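Local structure of methyl-CpG-binding domain protein 1 (6D1T) at residues A[45-51]-A[61-66]. The protein represses transcription by binding, through the methyl-CpG-binding domain described here, promoter CpG islands methylated at position 5 of cytosine and recruiting silencing factors. Numbering follows the deposited sequence.
With nucleotides of chain C.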
loop_
_atom_site.group_PDB
_atom_site.type_symbol
_atom_site.label_atom_id
_atom_site.label_comp_id
_atom_site.label_asym_id
_atom_site.label_seq_id
_atom_site.Cartn_x
_atom_site.Cartn_y
_atom_site.Cartn_z
ATOM N N ILE A 45 -1.237 5.441 -3.955
ATOM C CA ILE A 45 -1.325 5.786 -2.574
ATOM C C ILE A 45 -0.031 5.348 -1.912
ATOM O O ILE A 45 0.434 4.241 -2.194
ATOM C CB ILE A 45 -2.597 5.156 -1.975
ATOM C CG1 ILE A 45 -3.819 5.982 -2.393
ATOM C CG2 ILE A 45 -2.522 5.003 -0.464
ATOM C CD1 ILE A 45 -5.109 5.487 -1.834
ATOM N N ARG A 46 0.561 6.202 -1.066
ATOM C CA ARG A 46 1.846 5.820 -0.432
ATOM C C ARG A 46 1.829 6.057 1.083
ATOM O O ARG A 46 2.911 6.041 1.701
ATOM C CB ARG A 46 3.023 6.532 -1.100
ATOM C CG ARG A 46 2.947 8.053 -1.133
ATOM C CD ARG A 46 4.180 8.660 -1.821
ATOM N NE ARG A 46 4.470 10.070 -1.463
ATOM C CZ ARG A 46 5.643 10.531 -0.977
ATOM N NH1 ARG A 46 6.639 9.690 -0.767
ATOM N NH2 ARG A 46 5.795 11.819 -0.674
ATOM N N SER A 47 0.654 6.194 1.698
ATOM C CA SER A 47 0.625 6.326 3.174
ATOM C C SER A 47 -0.760 5.980 3.719
ATOM O O SER A 47 -1.737 6.212 3.088
ATOM C CB SER A 47 1.074 7.706 3.621
ATOM O OG SER A 47 -0.004 8.608 3.740
ATOM N N LYS A 48 -0.782 5.414 4.908
ATOM C CA LYS A 48 -2.019 4.937 5.572
ATOM C C LYS A 48 -2.972 6.115 5.742
ATOM O O LYS A 48 -4.163 5.919 5.792
ATOM C CB LYS A 48 -1.693 4.265 6.917
ATOM C CG LYS A 48 -2.736 3.289 7.454
ATOM C CD LYS A 48 -2.174 2.278 8.457
ATOM C CE LYS A 48 -2.666 2.459 9.880
ATOM N NZ LYS A 48 -3.857 1.614 10.153
ATOM N N VAL A 49 -2.415 7.335 5.819
ATOM C CA VAL A 49 -3.194 8.586 5.878
ATOM C C VAL A 49 -3.869 8.823 4.530
ATOM O O VAL A 49 -5.050 9.066 4.508
ATOM C CB VAL A 49 -2.308 9.788 6.267
ATOM C CG1 VAL A 49 -2.978 11.125 5.965
ATOM C CG2 VAL A 49 -1.891 9.723 7.729
ATOM N N GLU A 50 -3.115 8.799 3.421
ATOM C CA GLU A 50 -3.739 8.934 2.066
ATOM C C GLU A 50 -4.828 7.838 1.903
ATOM O O GLU A 50 -5.886 8.080 1.331
ATOM C CB GLU A 50 -2.706 8.813 0.934
ATOM C CG GLU A 50 -1.622 9.892 0.900
ATOM C CD GLU A 50 -0.624 9.742 -0.264
ATOM O OE1 GLU A 50 0.223 10.672 -0.491
ATOM O OE2 GLU A 50 -0.704 8.712 -0.974
ATOM N N LEU A 51 -4.585 6.644 2.440
ATOM C CA LEU A 51 -5.466 5.505 2.198
ATOM C C LEU A 51 -6.747 5.594 3.049
ATOM O O LEU A 51 -7.829 5.255 2.546
ATOM C CB LEU A 51 -4.708 4.203 2.481
ATOM C CG LEU A 51 -5.549 2.939 2.365
ATOM C CD1 LEU A 51 -5.999 2.724 0.935
ATOM C CD2 LEU A 51 -4.769 1.745 2.859
ATOM N N LEU A 61 -9.365 1.091 9.211
ATOM C CA LEU A 61 -8.061 0.491 8.957
ATOM C C LEU A 61 -7.252 0.361 10.261
ATOM O O LEU A 61 -6.051 0.193 10.214
ATOM C CB LEU A 61 -7.323 1.365 7.943
ATOM C CG LEU A 61 -7.972 1.498 6.561
ATOM C CD1 LEU A 61 -7.099 2.356 5.656
ATOM C CD2 LEU A 61 -8.230 0.134 5.912
ATOM N N THR A 62 -7.894 0.416 11.423
ATOM C CA THR A 62 -7.139 0.394 12.664
ATOM C C THR A 62 -6.255 -0.856 12.680
ATOM O O THR A 62 -5.075 -0.773 13.024
ATOM C CB THR A 62 -8.042 0.453 13.905
ATOM O OG1 THR A 62 -9.019 1.477 13.737
ATOM C CG2 THR A 62 -7.267 0.732 15.176
ATOM N N LEU A 63 -6.818 -1.990 12.254
ATOM C CA LEU A 63 -6.113 -3.274 12.320
ATOM C C LEU A 63 -5.411 -3.599 10.983
ATOM O O LEU A 63 -5.015 -4.738 10.799
ATOM C CB LEU A 63 -7.122 -4.371 12.710
ATOM N N PHE A 64 -5.217 -2.622 10.071
ATOM C CA PHE A 64 -4.530 -2.878 8.755
ATOM C C PHE A 64 -3.078 -2.403 8.815
ATOM O O PHE A 64 -2.815 -1.229 9.093
ATOM C CB PHE A 64 -5.217 -2.170 7.580
ATOM C CG PHE A 64 -4.573 -2.399 6.223
ATOM C CD1 PHE A 64 -4.542 -3.665 5.637
ATOM C CD2 PHE A 64 -4.029 -1.349 5.501
ATOM C CE1 PHE A 64 -3.960 -3.871 4.388
ATOM C CE2 PHE A 64 -3.445 -1.562 4.253
ATOM C CZ PHE A 64 -3.420 -2.820 3.696
ATOM N N ASP A 65 -2.156 -3.320 8.528
ATOM C CA ASP A 65 -0.707 -3.021 8.492
ATOM C C ASP A 65 -0.379 -2.532 7.088
ATOM O O ASP A 65 -0.307 -3.338 6.171
ATOM C CB ASP A 65 0.152 -4.251 8.855
ATOM C CG ASP A 65 1.666 -4.015 8.879
ATOM O OD1 ASP A 65 2.068 -2.855 9.009
ATOM O OD2 ASP A 65 2.437 -5.015 8.771
ATOM N N PHE A 66 -0.199 -1.225 6.939
ATOM C CA PHE A 66 0.006 -0.612 5.616
ATOM C C PHE A 66 1.308 -1.133 5.006
ATOM O O PHE A 66 1.364 -1.483 3.825
ATOM C CB PHE A 66 0.062 0.915 5.726
ATOM C CG PHE A 66 0.252 1.645 4.414
ATOM C CD1 PHE A 66 1.512 1.793 3.855
ATOM C CD2 PHE A 66 -0.831 2.207 3.753
ATOM C CE1 PHE A 66 1.679 2.472 2.657
ATOM C CE2 PHE A 66 -0.664 2.889 2.556
ATOM C CZ PHE A 66 0.587 3.026 2.008
ATOM N N1 5CM C 6 6.324 11.918 3.176
ATOM C C2 5CM C 6 7.732 11.889 3.235
ATOM N N3 5CM C 6 8.402 10.812 2.903
ATOM C C4 5CM C 6 7.766 9.728 2.521
ATOM C C5 5CM C 6 6.329 9.699 2.477
ATOM C C5A 5CM C 6 5.540 8.492 2.056
ATOM C C6 5CM C 6 5.667 10.827 2.812
ATOM O O2 5CM C 6 8.398 12.871 3.572
ATOM N N4 5CM C 6 8.513 8.670 2.218
ATOM C "C1'" 5CM C 6 5.625 13.168 3.516
ATOM C "C2'" 5CM C 6 4.472 13.513 2.588
ATOM C "C3'" 5CM C 6 4.001 14.758 3.287
ATOM C "C4'" 5CM C 6 4.166 14.355 4.763
ATOM O "O4'" 5CM C 6 5.025 13.197 4.765
ATOM O "O3'" 5CM C 6 5.007 15.712 2.891
ATOM C "C5'" 5CM C 6 2.879 14.026 5.545
ATOM O "O5'" 5CM C 6 2.102 13.183 4.713
ATOM P P 5CM C 6 0.871 12.319 5.214
ATOM O OP1 5CM C 6 -0.244 13.219 5.655
ATOM O OP2 5CM C 6 0.735 11.260 4.114
ATOM P P DA C 5 1.258 6.358 7.982
ATOM O OP1 DA C 5 -0.081 6.452 8.605
ATOM O OP2 DA C 5 1.526 5.499 6.740
ATOM O "O5'" DA C 5 1.826 7.804 7.571
ATOM C "C5'" DA C 5 1.850 8.914 8.509
ATOM C "C4'" DA C 5 2.522 10.102 7.871
ATOM O "O4'" DA C 5 3.929 9.848 7.787
ATOM C "C3'" DA C 5 2.060 10.404 6.437
ATOM O "O3'" DA C 5 1.388 11.650 6.488
ATOM C "C2'" DA C 5 3.338 10.436 5.608
ATOM C "C1'" DA C 5 4.449 10.490 6.657
ATOM N N9 DA C 5 5.675 9.790 6.268
ATOM C C8 DA C 5 5.788 8.528 5.742
ATOM N N7 DA C 5 7.017 8.187 5.445
ATOM C C5 DA C 5 7.765 9.298 5.808
ATOM C C6 DA C 5 9.142 9.574 5.744
ATOM N N6 DA C 5 10.049 8.710 5.292
ATOM N N1 DA C 5 9.566 10.772 6.211
ATOM C C2 DA C 5 8.658 11.645 6.650
ATOM N N3 DA C 5 7.337 11.503 6.757
ATOM C C4 DA C 5 6.950 10.293 6.312
ATOM P P DG C 7 4.700 17.278 2.729
ATOM O OP1 DG C 7 4.068 17.767 3.976
ATOM O OP2 DG C 7 4.055 17.491 1.400
ATOM O "O5'" DG C 7 6.160 17.908 2.565
ATOM C "C5'" DG C 7 7.121 17.852 3.635
ATOM C "C4'" DG C 7 8.525 17.988 3.091
ATOM O "O4'" DG C 7 9.062 16.699 2.712
ATOM C "C3'" DG C 7 8.651 18.861 1.859
ATOM O "O3'" DG C 7 9.831 19.651 2.051
ATOM C "C2'" DG C 7 8.708 17.853 0.709
ATOM C "C1'" DG C 7 9.410 16.661 1.331
ATOM N N9 DG C 7 9.029 15.337 0.826
ATOM C C8 DG C 7 7.781 14.767 0.902
ATOM N N7 DG C 7 7.755 13.530 0.486
ATOM C C5 DG C 7 9.066 13.266 0.109
ATOM C C6 DG C 7 9.646 12.088 -0.439
ATOM O O6 DG C 7 9.088 11.014 -0.740
ATOM N N1 DG C 7 11.012 12.245 -0.648
ATOM C C2 DG C 7 11.727 13.394 -0.379
ATOM N N2 DG C 7 13.037 13.355 -0.648
ATOM N N3 DG C 7 11.198 14.490 0.130
ATOM C C4 DG C 7 9.869 14.364 0.332
#
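Lys48 runs its side chain past Phe66 to reach the turn at 61-64. Its CB starts beside the DNA, 3.2 Å from OP1 of DA5 of chain C. CG, anti to the backbone N (chi1 -158°), heads away from the phosphate, and CD packs 3.8 Å from Phe66 CB. Bends at the last two torsions then carry CE past Phe64 O and set NZ between two carbonyls: Phe64 O accepts a hydrogen bond of 3.2 Å from NZ in its own plane, while Leu61 O, nearer to NZ at 2.6 Å, sits at too poor an angle to count as one. Leu61 O accepts instead from Phe64 N, within the type I turn. Cut back to an alanine, this position would probably leave Phe64 O without its lysine donor and Phe66 CB less covered. This is the MBD fold, its helix 48-55 following strand 44-45 and beginning at the DNA backbone: Lys48 N donates to OP2 of DA5 of chain C, and Ser47 OG, the N-cap acceptor for Glu50 N, donates to OP2 of 5CM6 of chain C. One face of the Phe66 ring packs against the helix start, with Lys48 N 3.3 Å from the ring plane and offset toward the rim, while Leu51 CD2 meets its edge and also touches Phe64 CE2 at 3.8 Å. Arg46 reads the methylated step: NH1 bonds O6 and NH2 bonds N7 of DG7 of chain C, with the methyl C5A of 5CM6 of chain C over one guanidinium face, toward its rim.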